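Local structure of MupZ (Pseudomonas fluorescens, 6FXD) at residues 27-32 with 103-108; 58-63 with 71-76; 80-85 with 114-119; 45-50 with 86-91; 38-43 with 97-102. The protein probably acts as an epoxide hydrolase, following a Rieske oxygenase, in the cascade that creates oxygen heterocycles in mupirocin biosynthesis. All coordinates share one frame; numbering follows the deposited sequence. Where two conformers were deposited one is given.

Interaction 1 of 5, residues 27-32 with 103-108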
# COMPACT_ATOMS: atom_id res chain seq x y z
N MET A 27 -2.17 14.29 -17.80
CA MET A 27 -2.40 14.01 -19.21
C MET A 27 -3.43 14.97 -19.78
O MET A 27 -4.64 14.71 -19.68
CB MET A 27 -2.87 12.57 -19.44
CG MET A 27 -1.87 11.51 -18.98
SD MET A 27 -2.24 9.87 -19.57
CE MET A 27 -3.85 9.60 -18.80
N PRO A 28 -3.01 16.07 -20.39
CA PRO A 28 -3.94 16.86 -21.21
C PRO A 28 -4.14 16.21 -22.57
O PRO A 28 -3.19 15.68 -23.16
CB PRO A 28 -3.19 18.18 -21.38
CG PRO A 28 -1.75 17.76 -21.34
CD PRO A 28 -1.66 16.66 -20.33
N TYR A 29 -5.38 16.25 -23.05
CA TYR A 29 -5.77 15.82 -24.39
C TYR A 29 -6.18 17.06 -25.17
O TYR A 29 -7.01 17.85 -24.68
CB TYR A 29 -6.92 14.80 -24.35
CG TYR A 29 -6.50 13.46 -23.81
CD1 TYR A 29 -6.32 13.28 -22.45
CD2 TYR A 29 -6.27 12.36 -24.65
CE1 TYR A 29 -5.96 12.03 -21.92
CE2 TYR A 29 -5.89 11.12 -24.14
CZ TYR A 29 -5.74 10.97 -22.77
OH TYR A 29 -5.36 9.76 -22.25
N PHE A 30 -5.63 17.23 -26.36
CA PHE A 30 -5.80 18.44 -27.15
C PHE A 30 -6.64 18.15 -28.39
O PHE A 30 -6.44 17.13 -29.06
CB PHE A 30 -4.46 19.01 -27.62
CG PHE A 30 -3.49 19.28 -26.51
CD1 PHE A 30 -2.64 18.29 -26.05
CD2 PHE A 30 -3.38 20.55 -25.96
CE1 PHE A 30 -1.72 18.54 -25.04
CE2 PHE A 30 -2.46 20.81 -24.95
CZ PHE A 30 -1.64 19.80 -24.49
N GLU A 31 -7.56 19.06 -28.69
CA GLU A 31 -8.24 19.08 -29.98
C GLU A 31 -7.53 20.16 -30.80
O GLU A 31 -7.61 21.33 -30.46
CB GLU A 31 -9.72 19.41 -29.80
CG GLU A 31 -10.51 19.36 -31.09
CD GLU A 31 -11.99 19.61 -30.90
OE1 GLU A 31 -12.56 19.08 -29.92
OE2 GLU A 31 -12.58 20.33 -31.74
N ILE A 32 -6.85 19.75 -31.86
CA ILE A 32 -6.00 20.65 -32.65
C ILE A 32 -6.64 20.80 -34.03
O ILE A 32 -6.75 19.81 -34.76
CB ILE A 32 -4.57 20.08 -32.78
CG1 ILE A 32 -4.01 19.67 -31.42
CG2 ILE A 32 -3.65 21.12 -33.44
CD1 ILE A 32 -2.85 18.73 -31.50
N ARG A 103 -9.79 17.24 -22.36
CA ARG A 103 -9.76 16.34 -21.21
C ARG A 103 -8.45 16.62 -20.49
O ARG A 103 -7.44 16.89 -21.13
CB ARG A 103 -9.82 14.86 -21.62
CG ARG A 103 -10.31 13.93 -20.50
CD ARG A 103 -9.92 12.45 -20.64
NE ARG A 103 -9.79 11.98 -22.02
CZ ARG A 103 -9.24 10.83 -22.39
NH1 ARG A 103 -8.75 9.98 -21.50
NH2 ARG A 103 -9.18 10.52 -23.67
N TYR A 104 -8.47 16.58 -19.16
CA TYR A 104 -7.25 16.77 -18.37
C TYR A 104 -7.32 15.82 -17.18
O TYR A 104 -8.12 16.01 -16.26
CB TYR A 104 -7.07 18.23 -17.94
CG TYR A 104 -5.79 18.49 -17.20
CD1 TYR A 104 -4.57 18.47 -17.86
CD2 TYR A 104 -5.79 18.74 -15.83
CE1 TYR A 104 -3.38 18.70 -17.19
CE2 TYR A 104 -4.61 18.97 -15.15
CZ TYR A 104 -3.41 18.96 -15.83
OH TYR A 104 -2.24 19.18 -15.16
N GLU A 105 -6.47 14.79 -17.19
CA GLU A 105 -6.47 13.77 -16.15
C GLU A 105 -5.23 13.91 -15.29
O GLU A 105 -4.14 14.21 -15.79
CB GLU A 105 -6.46 12.36 -16.74
CG GLU A 105 -7.64 12.08 -17.59
CD GLU A 105 -7.72 10.63 -18.04
OE1 GLU A 105 -6.90 9.78 -17.61
OE2 GLU A 105 -8.61 10.35 -18.87
N VAL A 106 -5.38 13.64 -14.00
CA VAL A 106 -4.26 13.64 -13.07
C VAL A 106 -4.33 12.34 -12.29
O VAL A 106 -5.35 12.05 -11.65
CB VAL A 106 -4.30 14.85 -12.12
CG1 VAL A 106 -3.14 14.77 -11.15
CG2 VAL A 106 -4.22 16.16 -12.92
N HIS A 107 -3.26 11.55 -12.32
CA HIS A 107 -3.18 10.27 -11.63
C HIS A 107 -2.08 10.29 -10.60
O HIS A 107 -0.98 10.79 -10.87
CB HIS A 107 -2.86 9.15 -12.62
CG HIS A 107 -3.87 8.98 -13.71
ND1 HIS A 107 -4.60 7.82 -13.87
CD2 HIS A 107 -4.27 9.81 -14.70
CE1 HIS A 107 -5.40 7.94 -14.91
NE2 HIS A 107 -5.23 9.15 -15.42
N GLY A 108 -2.34 9.72 -9.43
CA GLY A 108 -1.37 9.68 -8.36
C GLY A 108 -1.99 9.25 -7.05
O GLY A 108 -3.20 9.06 -6.97

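Interaction 2 of 5, residues 58-63 with 71-76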
# COMPACT_ATOMS: atom_id res chain seq x y z
N LEU A 58 10.12 13.84 -14.64
CA LEU A 58 10.75 12.57 -15.01
C LEU A 58 10.48 12.16 -16.45
O LEU A 58 11.30 11.43 -17.03
CB LEU A 58 10.26 11.46 -14.08
CG LEU A 58 10.40 11.73 -12.58
CD1 LEU A 58 9.75 10.61 -11.77
CD2 LEU A 58 11.85 11.92 -12.18
N TYR A 59 9.34 12.55 -17.02
CA TYR A 59 8.99 12.18 -18.38
C TYR A 59 8.05 13.25 -18.92
O TYR A 59 7.16 13.70 -18.21
CB TYR A 59 8.26 10.84 -18.39
CG TYR A 59 8.02 10.26 -19.75
CD1 TYR A 59 6.90 10.62 -20.49
CD2 TYR A 59 8.89 9.32 -20.29
CE1 TYR A 59 6.66 10.09 -21.74
CE2 TYR A 59 8.66 8.78 -21.54
CZ TYR A 59 7.55 9.16 -22.26
OH TYR A 59 7.32 8.62 -23.50
N TYR A 60 8.24 13.63 -20.18
CA TYR A 60 7.38 14.65 -20.79
C TYR A 60 7.38 14.37 -22.29
O TYR A 60 8.38 14.63 -22.97
CB TYR A 60 7.92 16.04 -20.49
CG TYR A 60 7.02 17.19 -20.86
CD1 TYR A 60 5.95 17.57 -20.05
CD2 TYR A 60 7.28 17.95 -21.99
CE1 TYR A 60 5.15 18.67 -20.38
CE2 TYR A 60 6.49 19.02 -22.34
CZ TYR A 60 5.44 19.39 -21.53
OH TYR A 60 4.68 20.47 -21.92
N GLY A 61 6.28 13.85 -22.82
CA GLY A 61 6.25 13.43 -24.21
C GLY A 61 4.90 13.65 -24.86
O GLY A 61 3.85 13.43 -24.24
N PHE A 62 4.93 14.05 -26.13
CA PHE A 62 3.73 14.34 -26.91
C PHE A 62 3.45 13.23 -27.91
O PHE A 62 4.36 12.76 -28.61
CB PHE A 62 3.87 15.66 -27.68
CG PHE A 62 3.81 16.88 -26.81
CD1 PHE A 62 2.58 17.44 -26.43
CD2 PHE A 62 4.97 17.49 -26.36
CE1 PHE A 62 2.53 18.58 -25.64
CE2 PHE A 62 4.93 18.61 -25.56
CZ PHE A 62 3.72 19.15 -25.20
N SER A 63 2.18 12.82 -28.01
CA SER A 63 1.73 11.78 -28.93
C SER A 63 0.48 12.25 -29.65
O SER A 63 -0.21 13.16 -29.19
CB SER A 63 1.36 10.48 -28.20
OG SER A 63 2.43 10.04 -27.40
N CYS A 71 -0.26 14.86 -24.10
CA CYS A 71 1.02 14.92 -23.41
C CYS A 71 0.99 13.99 -22.21
O CYS A 71 0.02 13.99 -21.45
CB CYS A 71 1.33 16.35 -22.96
SG CYS A 71 3.09 16.56 -22.53
N ARG A 72 2.04 13.18 -22.05
CA ARG A 72 2.21 12.34 -20.87
C ARG A 72 3.27 13.03 -20.01
O ARG A 72 4.42 13.16 -20.43
CB ARG A 72 2.67 10.94 -21.27
CG ARG A 72 2.63 9.93 -20.11
CD ARG A 72 3.50 8.69 -20.33
NE ARG A 72 3.28 8.14 -21.67
CZ ARG A 72 3.95 7.11 -22.19
NH1 ARG A 72 4.90 6.50 -21.49
NH2 ARG A 72 3.67 6.71 -23.42
N GLU A 73 2.88 13.53 -18.84
CA GLU A 73 3.74 14.29 -17.96
C GLU A 73 3.87 13.53 -16.65
O GLU A 73 2.88 13.32 -15.96
CB GLU A 73 3.13 15.66 -17.69
CG GLU A 73 2.50 16.32 -18.92
CD GLU A 73 1.93 17.70 -18.66
OE1 GLU A 73 2.05 18.20 -17.51
OE2 GLU A 73 1.33 18.27 -19.59
N VAL A 74 5.09 13.12 -16.30
CA VAL A 74 5.33 12.35 -15.09
C VAL A 74 6.24 13.16 -14.18
O VAL A 74 7.33 13.57 -14.61
CB VAL A 74 5.93 10.97 -15.41
CG1 VAL A 74 6.09 10.18 -14.12
CG2 VAL A 74 5.03 10.21 -16.40
N TYR A 75 5.81 13.38 -12.94
CA TYR A 75 6.54 14.20 -11.98
C TYR A 75 6.84 13.38 -10.74
O TYR A 75 6.08 12.48 -10.38
CB TYR A 75 5.73 15.45 -11.58
CG TYR A 75 5.36 16.28 -12.80
CD1 TYR A 75 6.28 17.16 -13.36
CD2 TYR A 75 4.13 16.13 -13.41
CE1 TYR A 75 5.96 17.89 -14.50
CE2 TYR A 75 3.80 16.85 -14.54
CZ TYR A 75 4.71 17.74 -15.08
OH TYR A 75 4.39 18.45 -16.21
N SER A 76 7.94 13.69 -10.07
CA SER A 76 8.33 12.88 -8.92
C SER A 76 7.36 13.01 -7.75
O SER A 76 7.32 12.11 -6.90
CB SER A 76 9.78 13.16 -8.51
OG SER A 76 9.96 14.52 -8.21
O HOH W 1 2.33 20.88 -20.26

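Interaction 3 of 5, residues 80-85 with 114-119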
# COMPACT_ATOMS: atom_id res chain seq x y z
N GLY A 80 6.24 18.72 -8.00
CA GLY A 80 6.80 18.81 -9.34
C GLY A 80 5.78 19.29 -10.36
O GLY A 80 6.11 20.08 -11.25
N LEU A 81 4.54 18.81 -10.25
CA LEU A 81 3.50 19.26 -11.17
C LEU A 81 3.18 20.73 -10.95
O LEU A 81 3.03 21.49 -11.92
CB LEU A 81 2.25 18.36 -11.06
CG LEU A 81 1.03 18.70 -11.92
CD1 LEU A 81 1.39 18.99 -13.38
CD2 LEU A 81 -0.04 17.60 -11.85
N LEU A 82 3.12 21.17 -9.69
CA LEU A 82 2.90 22.59 -9.42
C LEU A 82 4.06 23.42 -9.96
O LEU A 82 3.83 24.52 -10.50
CB LEU A 82 2.68 22.82 -7.93
CG LEU A 82 1.46 22.05 -7.38
CD1 LEU A 82 1.28 22.20 -5.87
CD2 LEU A 82 0.18 22.43 -8.14
N ASN A 83 5.30 22.94 -9.83
CA ASN A 83 6.43 23.70 -10.36
C ASN A 83 6.32 23.84 -11.87
O ASN A 83 6.70 24.87 -12.43
CB ASN A 83 7.77 23.07 -10.00
CG ASN A 83 8.09 23.14 -8.54
OD1 ASN A 83 7.50 23.93 -7.80
ND2 ASN A 83 9.05 22.34 -8.10
N HIS A 84 5.81 22.80 -12.54
CA HIS A 84 5.65 22.85 -14.00
C HIS A 84 4.63 23.91 -14.40
O HIS A 84 4.84 24.66 -15.36
CB HIS A 84 5.21 21.49 -14.52
CG HIS A 84 4.87 21.48 -15.98
ND1 HIS A 84 5.83 21.60 -16.97
CD2 HIS A 84 3.68 21.33 -16.62
CE1 HIS A 84 5.24 21.55 -18.15
NE2 HIS A 84 3.94 21.38 -17.97
N LEU A 85 3.51 23.96 -13.67
CA LEU A 85 2.48 24.95 -13.91
C LEU A 85 3.06 26.36 -13.90
O LEU A 85 2.75 27.18 -14.77
CB LEU A 85 1.41 24.82 -12.83
CG LEU A 85 -0.04 25.05 -13.23
CD1 LEU A 85 -0.48 23.92 -14.12
CD2 LEU A 85 -0.92 25.13 -11.99
N ASP A 114 -4.40 15.29 -3.05
CA ASP A 114 -4.96 16.28 -2.14
C ASP A 114 -4.27 17.63 -2.27
O ASP A 114 -4.90 18.67 -2.08
CB ASP A 114 -4.87 15.77 -0.69
CG ASP A 114 -5.88 14.67 -0.38
OD1 ASP A 114 -6.80 14.45 -1.19
OD2 ASP A 114 -5.73 14.01 0.67
N LYS A 115 -2.97 17.63 -2.58
CA LYS A 115 -2.22 18.88 -2.75
C LYS A 115 -2.50 19.56 -4.08
O LYS A 115 -2.12 20.73 -4.24
CB LYS A 115 -0.72 18.62 -2.60
CG LYS A 115 -0.32 17.94 -1.29
CD LYS A 115 1.14 17.47 -1.32
CE LYS A 115 1.48 16.69 -0.06
NZ LYS A 115 2.88 16.15 -0.05
N LEU A 116 -3.16 18.87 -5.01
CA LEU A 116 -3.41 19.38 -6.35
C LEU A 116 -4.85 19.84 -6.58
O LEU A 116 -5.08 20.60 -7.53
CB LEU A 116 -3.06 18.30 -7.38
CG LEU A 116 -1.60 17.82 -7.41
CD1 LEU A 116 -1.39 16.64 -8.35
CD2 LEU A 116 -0.67 18.98 -7.76
N ARG A 117 -5.81 19.39 -5.76
CA ARG A 117 -7.22 19.66 -6.06
C ARG A 117 -7.52 21.16 -6.03
O ARG A 117 -8.35 21.64 -6.81
CB ARG A 117 -8.13 18.87 -5.12
CG ARG A 117 -8.05 17.36 -5.36
CD ARG A 117 -8.96 16.56 -4.45
NE ARG A 117 -8.86 15.12 -4.69
CZ ARG A 117 -9.61 14.43 -5.56
NH1 ARG A 117 -10.54 15.03 -6.28
NH2 ARG A 117 -9.43 13.12 -5.69
N GLY A 118 -6.88 21.90 -5.13
CA GLY A 118 -7.04 23.33 -5.06
C GLY A 118 -6.37 24.06 -6.22
O GLY A 118 -7.03 24.76 -7.00
N PRO A 119 -5.05 23.92 -6.35
CA PRO A 119 -4.34 24.62 -7.43
C PRO A 119 -4.82 24.30 -8.84
O PRO A 119 -4.74 25.17 -9.71
CB PRO A 119 -2.87 24.20 -7.23
CG PRO A 119 -2.78 23.74 -5.83
CD PRO A 119 -4.12 23.23 -5.44

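Interaction 4 of 5, residues 45-50 with 86-91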
# COMPACT_ATOMS: atom_id res chain seq x y z
N ALA A 45 8.42 21.23 -29.37
CA ALA A 45 9.86 21.28 -29.08
C ALA A 45 10.17 22.38 -28.08
O ALA A 45 11.03 22.21 -27.21
CB ALA A 45 10.64 21.52 -30.37
N VAL A 46 9.45 23.50 -28.17
CA VAL A 46 9.64 24.59 -27.23
C VAL A 46 9.19 24.18 -25.83
O VAL A 46 9.88 24.46 -24.84
CB VAL A 46 8.90 25.85 -27.74
CG1 VAL A 46 9.00 27.01 -26.75
CG2 VAL A 46 9.41 26.25 -29.13
N PHE A 47 8.03 23.51 -25.73
CA PHE A 47 7.57 23.10 -24.41
C PHE A 47 8.46 22.03 -23.80
O PHE A 47 8.70 22.05 -22.59
CB PHE A 47 6.14 22.58 -24.50
CG PHE A 47 5.11 23.66 -24.51
CD1 PHE A 47 4.91 24.42 -25.65
CD2 PHE A 47 4.38 23.93 -23.38
CE1 PHE A 47 3.97 25.43 -25.66
CE2 PHE A 47 3.43 24.93 -23.39
CZ PHE A 47 3.23 25.68 -24.54
N ILE A 48 8.98 21.11 -24.62
CA ILE A 48 9.89 20.09 -24.11
C ILE A 48 11.17 20.73 -23.60
O ILE A 48 11.70 20.36 -22.54
CB ILE A 48 10.17 19.03 -25.19
CG1 ILE A 48 8.93 18.17 -25.42
CG2 ILE A 48 11.35 18.19 -24.79
CD1 ILE A 48 8.94 17.43 -26.73
N GLU A 49 11.73 21.67 -24.35
CA GLU A 49 12.96 22.29 -23.88
C GLU A 49 12.76 22.98 -22.54
O GLU A 49 13.61 22.88 -21.65
CB GLU A 49 13.44 23.29 -24.93
CG GLU A 49 14.88 23.80 -24.71
CD GLU A 49 15.01 24.91 -23.68
OE1 GLU A 49 14.05 25.68 -23.50
OE2 GLU A 49 16.10 25.01 -23.06
N LYS A 50 11.66 23.72 -22.41
CA LYS A 50 11.40 24.44 -21.17
C LYS A 50 11.22 23.47 -20.01
O LYS A 50 11.77 23.68 -18.92
CB LYS A 50 10.16 25.31 -21.37
CG LYS A 50 9.88 26.32 -20.27
CD LYS A 50 10.84 27.49 -20.31
CE LYS A 50 10.50 28.49 -19.21
NZ LYS A 50 11.69 29.27 -18.75
N VAL A 86 3.91 26.66 -12.91
CA VAL A 86 4.54 27.97 -12.83
C VAL A 86 5.53 28.17 -13.97
O VAL A 86 5.62 29.25 -14.57
CB VAL A 86 5.22 28.16 -11.46
CG1 VAL A 86 6.01 29.47 -11.43
CG2 VAL A 86 4.18 28.12 -10.34
N ASN A 87 6.32 27.13 -14.28
CA ASN A 87 7.38 27.25 -15.28
C ASN A 87 6.80 27.52 -16.66
O ASN A 87 7.36 28.31 -17.44
CB ASN A 87 8.20 25.96 -15.29
CG ASN A 87 9.38 25.99 -16.27
OD1 ASN A 87 10.09 26.98 -16.36
ND2 ASN A 87 9.60 24.88 -16.96
N ILE A 88 5.68 26.87 -16.98
CA ILE A 88 5.13 26.86 -18.32
C ILE A 88 4.06 27.92 -18.52
O ILE A 88 3.55 28.05 -19.64
CB ILE A 88 4.59 25.45 -18.65
CG1 ILE A 88 4.86 25.10 -20.11
CG2 ILE A 88 3.11 25.30 -18.24
CD1 ILE A 88 6.29 24.66 -20.35
N ALA A 89 3.73 28.69 -17.48
CA ALA A 89 2.58 29.58 -17.56
C ALA A 89 2.70 30.54 -18.72
O ALA A 89 1.75 30.73 -19.49
CB ALA A 89 2.42 30.34 -16.24
N GLU A 90 3.88 31.14 -18.88
CA GLU A 90 4.10 32.12 -19.94
C GLU A 90 3.99 31.48 -21.32
O GLU A 90 3.37 32.06 -22.22
CB GLU A 90 5.45 32.79 -19.74
CG GLU A 90 5.50 33.70 -18.54
CD GLU A 90 6.21 33.05 -17.37
OE1 GLU A 90 7.10 32.21 -17.63
OE2 GLU A 90 5.88 33.36 -16.21
N LEU A 91 4.59 30.29 -21.51
CA LEU A 91 4.51 29.60 -22.79
C LEU A 91 3.08 29.18 -23.10
O LEU A 91 2.62 29.29 -24.24
CB LEU A 91 5.40 28.37 -22.78
CG LEU A 91 6.86 28.55 -23.19
CD1 LEU A 91 7.58 27.22 -23.12
CD2 LEU A 91 6.93 29.12 -24.60

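Interaction 5 of 5, residues 38-43 with 97-102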
# COMPACT_ATOMS: atom_id res chain seq x y z
N GLU A 38 0.62 21.41 -37.64
CA GLU A 38 2.07 21.46 -37.80
C GLU A 38 2.70 22.51 -36.90
O GLU A 38 3.80 22.31 -36.35
CB GLU A 38 2.46 21.68 -39.27
CG GLU A 38 2.09 20.52 -40.18
CD GLU A 38 2.52 19.17 -39.63
OE1 GLU A 38 3.67 19.05 -39.16
OE2 GLU A 38 1.69 18.23 -39.67
N ALA A 39 2.01 23.64 -36.71
CA ALA A 39 2.49 24.64 -35.76
C ALA A 39 2.47 24.09 -34.33
O ALA A 39 3.39 24.35 -33.55
CB ALA A 39 1.64 25.92 -35.86
N PHE A 40 1.41 23.37 -33.96
CA PHE A 40 1.37 22.74 -32.65
C PHE A 40 2.56 21.81 -32.45
O PHE A 40 3.24 21.88 -31.41
CB PHE A 40 0.05 21.97 -32.49
CG PHE A 40 -0.16 21.37 -31.12
CD1 PHE A 40 0.41 20.16 -30.77
CD2 PHE A 40 -0.95 22.04 -30.18
CE1 PHE A 40 0.23 19.62 -29.50
CE2 PHE A 40 -1.15 21.49 -28.89
CZ PHE A 40 -0.56 20.29 -28.56
N LYS A 41 2.84 20.96 -33.43
CA LYS A 41 3.98 20.05 -33.32
C LYS A 41 5.31 20.80 -33.20
O LYS A 41 6.21 20.37 -32.46
CB LYS A 41 3.98 19.07 -34.49
CG LYS A 41 2.78 18.11 -34.41
CD LYS A 41 2.84 17.03 -35.49
CE LYS A 41 1.66 16.04 -35.35
NZ LYS A 41 1.87 14.82 -36.17
N ALA A 42 5.46 21.92 -33.91
CA ALA A 42 6.68 22.71 -33.78
C ALA A 42 6.82 23.26 -32.36
O ALA A 42 7.92 23.24 -31.78
CB ALA A 42 6.64 23.85 -34.79
N TYR A 43 5.73 23.79 -31.79
CA TYR A 43 5.79 24.32 -30.44
C TYR A 43 6.08 23.24 -29.41
O TYR A 43 6.52 23.55 -28.31
CB TYR A 43 4.50 25.04 -30.08
CG TYR A 43 4.56 26.49 -30.35
CD1 TYR A 43 5.25 27.33 -29.50
CD2 TYR A 43 3.96 27.03 -31.47
CE1 TYR A 43 5.33 28.69 -29.75
CE2 TYR A 43 4.03 28.38 -31.74
CZ TYR A 43 4.71 29.20 -30.87
OH TYR A 43 4.77 30.56 -31.13
N HIS A 97 -3.47 29.66 -28.56
CA HIS A 97 -4.45 29.74 -29.63
C HIS A 97 -4.43 28.56 -30.60
O HIS A 97 -5.30 28.48 -31.48
CB HIS A 97 -4.30 31.07 -30.39
CG HIS A 97 -4.58 32.27 -29.54
ND1 HIS A 97 -5.82 32.52 -29.00
CD2 HIS A 97 -3.77 33.27 -29.11
CE1 HIS A 97 -5.77 33.64 -28.29
NE2 HIS A 97 -4.53 34.11 -28.34
N LEU A 98 -3.50 27.62 -30.44
CA LEU A 98 -3.35 26.55 -31.42
C LEU A 98 -4.29 25.37 -31.19
O LEU A 98 -4.48 24.57 -32.12
CB LEU A 98 -1.90 26.06 -31.44
CG LEU A 98 -0.92 27.12 -31.94
CD1 LEU A 98 0.46 26.52 -31.92
CD2 LEU A 98 -1.32 27.59 -33.34
N ALA A 99 -4.83 25.22 -30.00
CA ALA A 99 -5.62 24.05 -29.68
C ALA A 99 -6.48 24.34 -28.45
O ALA A 99 -6.31 25.37 -27.79
CB ALA A 99 -4.71 22.85 -29.42
N SER A 100 -7.39 23.42 -28.16
CA SER A 100 -8.12 23.47 -26.90
C SER A 100 -7.92 22.16 -26.16
O SER A 100 -7.73 21.10 -26.77
CB SER A 100 -9.61 23.76 -27.12
OG SER A 100 -10.19 22.82 -28.00
N ILE A 101 -7.90 22.24 -24.83
CA ILE A 101 -7.78 21.05 -24.01
C ILE A 101 -9.18 20.55 -23.72
O ILE A 101 -10.01 21.29 -23.16
CB ILE A 101 -7.01 21.34 -22.71
CG1 ILE A 101 -5.53 21.54 -23.05
CG2 ILE A 101 -7.12 20.15 -21.76
CD1 ILE A 101 -4.65 21.97 -21.89
N VAL A 102 -9.47 19.32 -24.15
CA VAL A 102 -10.80 18.75 -24.01
C VAL A 102 -10.91 17.73 -22.88
O VAL A 102 -12.03 17.38 -22.48
CB VAL A 102 -11.30 18.13 -25.33
CG1 VAL A 102 -11.48 19.23 -26.38
CG2 VAL A 102 -10.34 17.05 -25.83

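Interaction 1 of 5, residues 27-32 with 103-108
This is a buried antiparallel strand pairing between 27-31 and 103-108, near the middle of the sheet. Met27 and Glu105 form a hydrogen-bonded pair, with Met27 N to Glu105 O at 2.8 Å and Glu105 N to Met27 O at 3.1 Å. Tyr29 N adds a bond of 2.9 Å to Arg103 O. On one face, Pro28 CB meets the edge of the Tyr104 ring at CD1, 3.8 Å away. The other face carries a polar network, with the Met27 methyl against it. The guanidinium of Arg103 stacks on the Tyr29 ring with planes 11° apart, and Arg103 CZ lies 3.5 Å from the ring centroid, a cation-pi contact. A bend about the CG-CD bond of Arg103 (chi3 -31°) lays it there. Arg103 NH1 makes a salt bridge of 2.7 Å to Glu105 OE2, which it meets from above the carboxylate plane. His107 NE2 donates in its ring plane to Glu105 OE1 at 2.8 Å. That OE1 also hydrogen-bonds Tyr29 OH of the second subunit, so this carboxylate is held from both chains. Arg103 NH2 makes a salt bridge to Glu105 of the second subunit, and the arginine charge is probably balanced by Glu105 of both subunits.

Interaction 2 of 5, residues 58-63 with 71-76
The sulfur of Cys71 serves two aromatic faces at once. Cys71 SG lies 3.8 Å from the centroid of the Tyr60 ring and 3.8 Å from that of the Phe62 ring, over a face of each. With SG anti to the backbone N (chi1 -164°), the sulfur sits in the corner between the rings. Tyr60 also runs alongside Glu73, and a water joins Tyr60 OH to Glu73 OE2. Tyr75 OH donates to Glu73 OE1 at 2.7 Å. The two strands form the beta hairpin 57-65/68-75, paired antiparallel. Leu58 and Tyr59 both face Val74, a classic beta bulge: Leu58 N reaches Val74 O at 2.8 Å, while the bond from Tyr59 N to the same oxygen is weak. On the other face, Tyr59 OH lies over the guanidinium of Arg72, with ring and guanidinium planes 11° apart. Arg72 NH1 hydrogen-bonds Ala141 O of the second subunit. With an alanine in place of Tyr59, the Arg72 guanidinium would probably lose this cover and be freer to turn away from that partner. Tyr59 CE1 also packs on Arg72 CD at 3.7 Å.

Interaction 3 of 5, residues 80-85 with 114-119
Leu82 and Pro119 meet with no aromatic or other planar side chain taking part, so there is no stacking here. The one ring is that of Pro119, which is puckered, and Pro119 CB touches Leu82 CD2 at 3.6 Å. The same Leu82 CD2 methyl also meets Leu116 CD2 at 3.6 Å. Leu82 CG lies beside its backbone N and anti to the carbonyl carbon (chi1 -60°), which carries both branches out toward the loop. Leu82 CD1, the other branch, lies 4.0 Å from Lys115 O. Leu81, next to it on the helix, joins in: Leu81 CD2 meets Leu116 CD1 at 3.9 Å, one side chain lying crosswise to the other. This is how helix 78-94, which packs on the sheet, takes up the loop between helix 110-113 and the last strand, 126-135. Leu116 also reaches Val106 on strand 100-108, and Leu81 reaches Tyr104. An alanine in place of Leu82 would probably leave Leu116 CD2 and Pro119 CB without their shared partner and open a gap between helix and loop. Leu85 CD2 adds a looser contact to Pro119 O at 4.4 Å.

Interaction 4 of 5, residues 45-50 with 86-91
Phe47 and Leu91 lie alongside, pointing opposite ways, where the two long helices of what looks like a ferredoxin-like fold pack together. The short segments run nearly antiparallel, at 154°, with axes 10.5 Å apart. Leu91 CB lies over one face of the Phe47 ring, a CH-pi contact 4.3 Å from the centroid. The Ile88 and Phe47 side chains run roughly perpendicular, Ile88 CG1 3.5 Å from Phe47 CD2. The far end of Leu91 is shared. Leu91 CD2 meets Val46 CG1 at 3.7 Å, and Leu91 CD1 meets Lys50 CB at 3.7 Å. Helix 78-94 is kinked here, since the backbone N of Glu90 and of Leu91 makes no bond to the preceding turn. Lys50 bends at chi2 (73°) and crosses Asn87, bringing Lys50 CE 3.3 Å from Asn87 OD1. The polar end of Asn87 is held mainly by Glu54, which accepts from ND2. Asn87 ND2 also donates to Lys50 O at 3.2 Å, reaching that oxygen from well above its carbonyl plane.

Interaction 5 of 5, residues 38-43 with 97-102
Aliphatic-to-ring contacts carry this junction. Leu98 CD1 meets Tyr43 CD2 at 3.6 Å, with the leucine set roughly perpendicular to the tyrosine side chain. Ala99 CB lies 3.8 Å from Phe40 CE2. Leu98 CB comes near the plane of the Phe40 ring, at its edge, 4.3 Å from Phe40 CD2. Phe40 carries CG anti to its backbone N (chi1 -175°), and this directs the ring off the helix toward Ala99. The second group is methyl against helix backbone and alanine. Leu98 CD1 sits 3.9 Å from Phe40 N and 4.2 Å from Ala39 CB, so one methyl rests against a turn of helix 37-51 between Ala39 and Tyr43. Hydrogen bonds and charged pairs play no part between the two segments. Leu98 and Ala99 lie in the connection just before strand 100-108, after helix 78-94. Phe40 also meets Phe30 of strand 24-31 edge-to-face and touches Ile32. The contact thus brings the first part of helix 37-51 against the connection leading into strand 100-108 and the end of strand 24-31.

In the fold
Interactions 1 and 2 are the buried sheet contacts. They touch through Pro28 and Cys71, because strands 24-31 and 68-75 are neighbours. Both carry backbone ladders and polar side chains, and they meet the second subunit most extensively. Interaction 3 is partly buried, while interactions 4 and 5 are surface contacts. These three rely mainly on apolar side chains, and only interaction 4 adds a hydrogen bond between its segments. Helix 78-94 serves interactions 3 and 4, and helix 37-51 serves 4 and 5. Strand 100-108 joins 1 and 5. The strand order 2-3-1-4 of the first four long strands, with two helices on one side, fits a ferredoxin-like fold, extended by strand 126-135.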